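Local coordinates for internalin (Listeria monocytogenes serotype 4b, PDB 4FMZ), which probably contributes to adhesion to or invasion of host cells, presenting a curved leucine-rich repeat surface suited to protein recognition, at residues 79-82 with 83-86; 104-107 with 108-111; 323-326 with 327-330. All blocks are in the same frame, centred on the assembly; numbering follows the deposited sequence. Where two conformers were deposited one is given.

All three contacts are local turns on the return path between successive strands of the leucine-rich repeat solenoid. Contacts 1 and 2 lie in neighbouring coils, their centres about 10 Å apart, and they touch: the side chain of I81 packs on that of L106. Contact 3 belongs to the last part of the solenoid, its centre about 64 Å from that of contact 1 and 62 Å from that of contact 2. Contacts 1 and 2 are partly buried, whereas contact 3 is a surface contact. Each buries at least one leucine on its inner side. Both 79-86 and 323-330 open with an Asx turn, to which the latter adds a salt bridge, while 104-111 relies on backbone bonds and a water.

Contact 1: 79-82 with 83-86; sequences TDIS and PLSN
The carbonyl oxygen of S82 is held by two groups, the backbone NH of S85 and a water. S85 N lies 3.0 Å from S82 O, and the N-H points almost straight at it (167°). The water donates to S82 O at 2.7 Å and also hydrogen-bonds S85 OG, thus joining the carbonyl to the hydroxyl at the outer side of the turn. With chi1 at 72°, OG of S85 sits between its own backbone N and carbonyl carbon, which brings it to this water. One residue earlier a second backbone bond runs from L84 N to I81 O at 3.0 Å. The two bonds are successive rungs of a single 3-10 turn. P83 N, which has no hydrogen, makes no bond to I81 O. Below the rungs CB of L84 rests against I81 O, and CD1 of L84 reaches CB of I81 at 4.2 Å. Further inward, L84 packs on I59. Ahead of the turn, D80 OD1 accepts S82 N at 3.0 Å, closing an Asx turn; the donor stands above the carboxylate plane. S82 OG approaches OD1 from the same face, but this serine was modelled in two conformers and that bond is doubtful. The carboxylate, serines and water thus lie on the outer side, where an Asx turn opens the bend and a water bridges it, while I81 and L84 face the interior.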
loop_
_atom_site.group_PDB
_atom_site.type_symbol
_atom_site.label_atom_id
_atom_site.label_comp_id
_atom_site.label_asym_id
_atom_site.label_seq_id
_atom_site.Cartn_x
_atom_site.Cartn_y
_atom_site.Cartn_z
ATOM N N THR A 79 -10.793 -14.438 15.461
ATOM C CA THR A 79 -12.033 -13.672 15.302
ATOM C C THR A 79 -12.144 -12.649 16.430
ATOM O O THR A 79 -12.375 -11.483 16.161
ATOM C CB THR A 79 -13.279 -14.573 15.254
ATOM O OG1 THR A 79 -13.299 -15.426 16.391
ATOM C CG2 THR A 79 -13.366 -15.398 13.986
ATOM N N ASP A 80 -11.967 -13.084 17.683
ATOM C CA ASP A 80 -12.084 -12.259 18.882
ATOM C C ASP A 80 -10.708 -11.802 19.387
ATOM O O ASP A 80 -9.891 -12.628 19.801
ATOM C CB ASP A 80 -12.828 -13.060 19.976
ATOM C CG ASP A 80 -13.176 -12.299 21.239
ATOM O OD1 ASP A 80 -12.917 -11.083 21.289
ATOM O OD2 ASP A 80 -13.728 -12.921 22.173
ATOM N N ILE A 81 -10.479 -10.484 19.398
ATOM C CA ILE A 81 -9.212 -9.921 19.873
ATOM C C ILE A 81 -9.370 -9.220 21.242
ATOM O O ILE A 81 -8.438 -8.517 21.642
ATOM C CB ILE A 81 -8.520 -8.990 18.824
ATOM C CG1 ILE A 81 -9.463 -7.908 18.281
ATOM C CG2 ILE A 81 -7.901 -9.816 17.683
ATOM C CD1 ILE A 81 -8.763 -6.647 17.840
ATOM N N SER A 82 -10.512 -9.444 21.977
ATOM C CA SER A 82 -10.743 -8.836 23.295
ATOM C C SER A 82 -9.572 -9.103 24.286
ATOM O O SER A 82 -9.236 -8.186 25.022
ATOM C CB SER A 82 -12.071 -9.280 23.905
ATOM O OG SER A 82 -12.204 -10.690 23.954
ATOM N N PRO A 83 -8.858 -10.281 24.301
ATOM C CA PRO A 83 -7.733 -10.430 25.261
ATOM C C PRO A 83 -6.573 -9.432 25.049
ATOM O O PRO A 83 -5.718 -9.333 25.925
ATOM C CB PRO A 83 -7.254 -11.874 25.027
ATOM C CG PRO A 83 -8.426 -12.562 24.450
ATOM C CD PRO A 83 -9.040 -11.540 23.548
ATOM N N LEU A 84 -6.549 -8.678 23.916
ATOM C CA LEU A 84 -5.506 -7.672 23.675
ATOM C C LEU A 84 -5.791 -6.343 24.378
ATOM O O LEU A 84 -4.889 -5.507 24.461
ATOM C CB LEU A 84 -5.355 -7.362 22.159
ATOM C CG LEU A 84 -4.786 -8.432 21.238
ATOM C CD1 LEU A 84 -4.629 -7.903 19.824
ATOM C CD2 LEU A 84 -3.458 -8.952 21.742
ATOM N N SER A 85 -7.051 -6.128 24.829
ATOM C CA SER A 85 -7.580 -4.849 25.328
ATOM C C SER A 85 -6.718 -4.110 26.371
ATOM O O SER A 85 -6.730 -2.882 26.361
ATOM C CB SER A 85 -9.000 -4.997 25.860
ATOM O OG SER A 85 -9.032 -5.711 27.086
ATOM N N ASN A 86 -5.980 -4.814 27.236
ATOM C CA ASN A 86 -5.158 -4.143 28.248
ATOM C C ASN A 86 -3.646 -4.236 27.945
ATOM O O ASN A 86 -2.832 -3.844 28.781
ATOM C CB ASN A 86 -5.468 -4.706 29.636
ATOM C CG ASN A 86 -6.622 -4.020 30.313
ATOM O OD1 ASN A 86 -7.789 -4.197 29.945
ATOM N ND2 ASN A 86 -6.320 -3.227 31.332
HETATM O O HOH W 1 -10.519 -7.928 27.393
#

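Contact 2: 104-107 with 108-111; sequences SALQ and NLTN
A105 O lies 4.0 Å from CG of L109, and a water joins the same carbonyl to N108, donating to A105 O at 2.6 Å and accepting from N108 N at 2.8 Å. L106 follows, with both the turn bond and the apolar contact. Its carbonyl oxygen takes the NH of L109 at 3.0 Å, the closing bond of a type I turn from L106 to L109. Beneath that bond the two leucines meet obliquely, CD2 of L106 lying 3.8 Å from CD1 of L109. Both have CG beside the backbone N (chi1 -54° and -48°), and CG of L109 lies under the L106 carbonyl. In the leucine-rich repeat solenoid this is the return segment between strands 92-94 and 114-116, and its two leucines fill the interior, L106 against the preceding coil and L109 against L90. Q107 comes last, on the outer side, its N bonded back to S104 O in the 3-10 turn. It runs alongside N108, both side chains pointing the same way with their amide planes 30° apart, and its CG lies 3.7 Å from N108 OD1. Beyond, the chain leaves the turn through an inverse gamma turn centred on L109, where T110 N makes a weak bond to N108 O.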
loop_
_atom_site.group_PDB
_atom_site.type_symbol
_atom_site.label_atom_id
_atom_site.label_comp_id
_atom_site.label_asym_id
_atom_site.label_seq_id
_atom_site.Cartn_x
_atom_site.Cartn_y
_atom_site.Cartn_z
ATOM N N SER A 104 -12.863 -3.235 18.600
ATOM C CA SER A 104 -13.103 -2.479 19.847
ATOM C C SER A 104 -11.931 -2.579 20.819
ATOM O O SER A 104 -11.563 -1.585 21.432
ATOM C CB SER A 104 -14.368 -2.972 20.553
ATOM O OG SER A 104 -15.535 -2.671 19.804
ATOM N N ALA A 105 -11.321 -3.769 20.914
ATOM C CA ALA A 105 -10.211 -4.067 21.824
ATOM C C ALA A 105 -8.944 -3.242 21.561
ATOM O O ALA A 105 -8.076 -3.203 22.426
ATOM C CB ALA A 105 -9.874 -5.538 21.741
ATOM N N LEU A 106 -8.837 -2.564 20.405
ATOM C CA LEU A 106 -7.646 -1.762 20.124
ATOM C C LEU A 106 -7.754 -0.331 20.662
ATOM O O LEU A 106 -6.754 0.404 20.635
ATOM C CB LEU A 106 -7.392 -1.707 18.611
ATOM C CG LEU A 106 -7.305 -3.043 17.859
ATOM C CD1 LEU A 106 -6.997 -2.817 16.388
ATOM C CD2 LEU A 106 -6.264 -3.964 18.482
ATOM N N GLN A 107 -8.951 0.073 21.133
ATOM C CA GLN A 107 -9.235 1.457 21.527
ATOM C C GLN A 107 -8.279 2.049 22.583
ATOM O O GLN A 107 -7.980 3.227 22.466
ATOM C CB GLN A 107 -10.697 1.657 21.952
ATOM C CG GLN A 107 -11.136 0.987 23.252
ATOM C CD GLN A 107 -12.607 0.626 23.264
ATOM O OE1 GLN A 107 -13.459 1.313 22.702
ATOM N NE2 GLN A 107 -12.943 -0.472 23.920
ATOM N N ASN A 108 -7.774 1.272 23.557
ATOM C CA ASN A 108 -6.875 1.829 24.584
ATOM C C ASN A 108 -5.383 1.628 24.236
ATOM O O ASN A 108 -4.511 2.018 25.020
ATOM C CB ASN A 108 -7.172 1.219 25.961
ATOM C CG ASN A 108 -8.575 1.449 26.488
ATOM O OD1 ASN A 108 -9.284 2.374 26.079
ATOM N ND2 ASN A 108 -9.002 0.615 27.429
ATOM N N LEU A 109 -5.081 1.037 23.058
ATOM C CA LEU A 109 -3.685 0.757 22.693
ATOM C C LEU A 109 -3.065 1.993 22.015
ATOM O O LEU A 109 -2.573 1.926 20.887
ATOM C CB LEU A 109 -3.585 -0.512 21.818
ATOM C CG LEU A 109 -4.342 -1.772 22.290
ATOM C CD1 LEU A 109 -4.004 -2.969 21.411
ATOM C CD2 LEU A 109 -4.024 -2.112 23.749
ATOM N N THR A 110 -3.036 3.114 22.769
ATOM C CA THR A 110 -2.609 4.440 22.295
ATOM C C THR A 110 -1.089 4.561 22.054
ATOM O O THR A 110 -0.664 5.597 21.549
ATOM C CB THR A 110 -3.133 5.530 23.219
ATOM O OG1 THR A 110 -2.715 5.281 24.573
ATOM C CG2 THR A 110 -4.652 5.664 23.141
ATOM N N ASN A 111 -0.284 3.518 22.347
ATOM C CA ASN A 111 1.148 3.561 22.024
ATOM C C ASN A 111 1.430 2.875 20.665
ATOM O O ASN A 111 2.584 2.833 20.221
ATOM C CB ASN A 111 1.983 2.945 23.130
ATOM C CG ASN A 111 1.975 3.783 24.377
ATOM O OD1 ASN A 111 2.067 5.015 24.339
ATOM N ND2 ASN A 111 1.837 3.126 25.507
HETATM O O HOH W 2 -8.110 -1.392 24.353
#

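Contact 3: 323-326 with 327-330; sequences ITDI and RPLA
D325 and R327 form a two-pronged salt bridge in which the guanidinium comes side-on, NE and NH2 each taking one carboxylate oxygen. R327 NE donates to D325 OD1 at 3.0 Å with a nearly straight N-H (168°), and R327 NH2 donates to D325 OD2 at 2.9 Å. Both oxygens lie close to the guanidinium plane, yet the carboxylate is turned 38° against it, so OD2 is met from above its own plane. OD1 bears a second bond: the backbone N of R327 reaches it at 3.0 Å on the anti side, whereas NE comes on the syn side and from the opposite face. Three N-H groups of one arginine thus hold the carboxylate and should restrict its rotation. The aspartate is set for this by CG standing anti to its backbone N (chi1 -177°), which carries OD1 forward over the chain, while a bend at chi3 of R327 curls the guanidinium back. N301 OD1 accepts the backbone N of both T324 and D325. Further along, L329 N donates to I326 O at 2.9 Å, and A330 N bonds R327 O in the next rung of the 3-10 turn. Under these bonds the side chains of I326 and L329 cross at about a right angle, CD1 of L329 lying 3.9 Å from CB of I326. L329 also packs on M304 and I307 of helix 304-308, and I326 on F340. An aspartate accepting from the backbone N two residues on is an Asx turn; leading into a short 3-10 turn, it fits the return side of a leucine-rich repeat, here before strand 337-338.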
loop_
_atom_site.group_PDB
_atom_site.type_symbol
_atom_site.label_atom_id
_atom_site.label_comp_id
_atom_site.label_asym_id
_atom_site.label_seq_id
_atom_site.Cartn_x
_atom_site.Cartn_y
_atom_site.Cartn_z
ATOM N N ILE A 323 1.566 0.927 -36.596
ATOM C CA ILE A 323 2.956 0.930 -37.068
ATOM C C ILE A 323 3.202 -0.235 -38.005
ATOM O O ILE A 323 2.866 -1.373 -37.670
ATOM C CB ILE A 323 3.937 0.921 -35.865
ATOM C CG1 ILE A 323 3.640 2.086 -34.906
ATOM C CG2 ILE A 323 5.415 0.926 -36.305
ATOM C CD1 ILE A 323 3.942 1.723 -33.418
ATOM N N THR A 324 3.822 0.051 -39.165
ATOM C CA THR A 324 4.169 -0.975 -40.153
ATOM C C THR A 324 5.683 -0.984 -40.433
ATOM O O THR A 324 6.188 -1.928 -41.051
ATOM C CB THR A 324 3.371 -0.783 -41.451
ATOM O OG1 THR A 324 3.649 0.511 -42.003
ATOM C CG2 THR A 324 1.869 -0.994 -41.257
ATOM N N ASP A 325 6.398 0.061 -39.974
ATOM C CA ASP A 325 7.833 0.205 -40.193
ATOM C C ASP A 325 8.501 0.573 -38.884
ATOM O O ASP A 325 8.325 1.683 -38.363
ATOM C CB ASP A 325 8.114 1.259 -41.297
ATOM C CG ASP A 325 9.576 1.459 -41.690
ATOM O OD1 ASP A 325 10.455 0.757 -41.122
ATOM O OD2 ASP A 325 9.841 2.304 -42.576
ATOM N N ILE A 326 9.258 -0.385 -38.345
ATOM C CA ILE A 326 9.975 -0.209 -37.090
ATOM C C ILE A 326 11.488 0.023 -37.334
ATOM O O ILE A 326 12.255 -0.029 -36.373
ATOM C CB ILE A 326 9.733 -1.418 -36.139
ATOM C CG1 ILE A 326 10.182 -2.762 -36.781
ATOM C CG2 ILE A 326 8.270 -1.470 -35.657
ATOM C CD1 ILE A 326 10.537 -3.890 -35.790
ATOM N N ARG A 327 11.919 0.283 -38.594
ATOM C CA ARG A 327 13.344 0.493 -38.896
ATOM C C ARG A 327 13.979 1.628 -38.045
ATOM O O ARG A 327 15.082 1.382 -37.564
ATOM C CB ARG A 327 13.607 0.719 -40.376
ATOM C CG ARG A 327 13.559 -0.587 -41.176
ATOM C CD ARG A 327 13.675 -0.360 -42.669
ATOM N NE ARG A 327 12.509 0.334 -43.223
ATOM C CZ ARG A 327 12.380 0.660 -44.504
ATOM N NH1 ARG A 327 13.336 0.354 -45.371
ATOM N NH2 ARG A 327 11.294 1.296 -44.928
ATOM N N PRO A 328 13.319 2.783 -37.722
ATOM C CA PRO A 328 13.973 3.778 -36.838
ATOM C C PRO A 328 14.290 3.257 -35.415
ATOM O O PRO A 328 15.090 3.887 -34.714
ATOM C CB PRO A 328 12.958 4.930 -36.787
ATOM C CG PRO A 328 12.157 4.786 -38.028
ATOM C CD PRO A 328 12.016 3.295 -38.194
ATOM N N LEU A 329 13.710 2.100 -35.001
ATOM C CA LEU A 329 13.948 1.507 -33.669
ATOM C C LEU A 329 15.178 0.598 -33.636
ATOM O O LEU A 329 15.502 0.061 -32.574
ATOM C CB LEU A 329 12.730 0.702 -33.178
ATOM C CG LEU A 329 11.367 1.371 -33.187
ATOM C CD1 LEU A 329 10.287 0.396 -32.774
ATOM C CD2 LEU A 329 11.349 2.589 -32.278
ATOM N N ALA A 330 15.862 0.417 -34.783
ATOM C CA ALA A 330 17.054 -0.442 -34.885
ATOM C C ALA A 330 18.179 0.023 -33.936
ATOM O O ALA A 330 18.993 -0.798 -33.501
ATOM C CB ALA A 330 17.557 -0.471 -36.319
#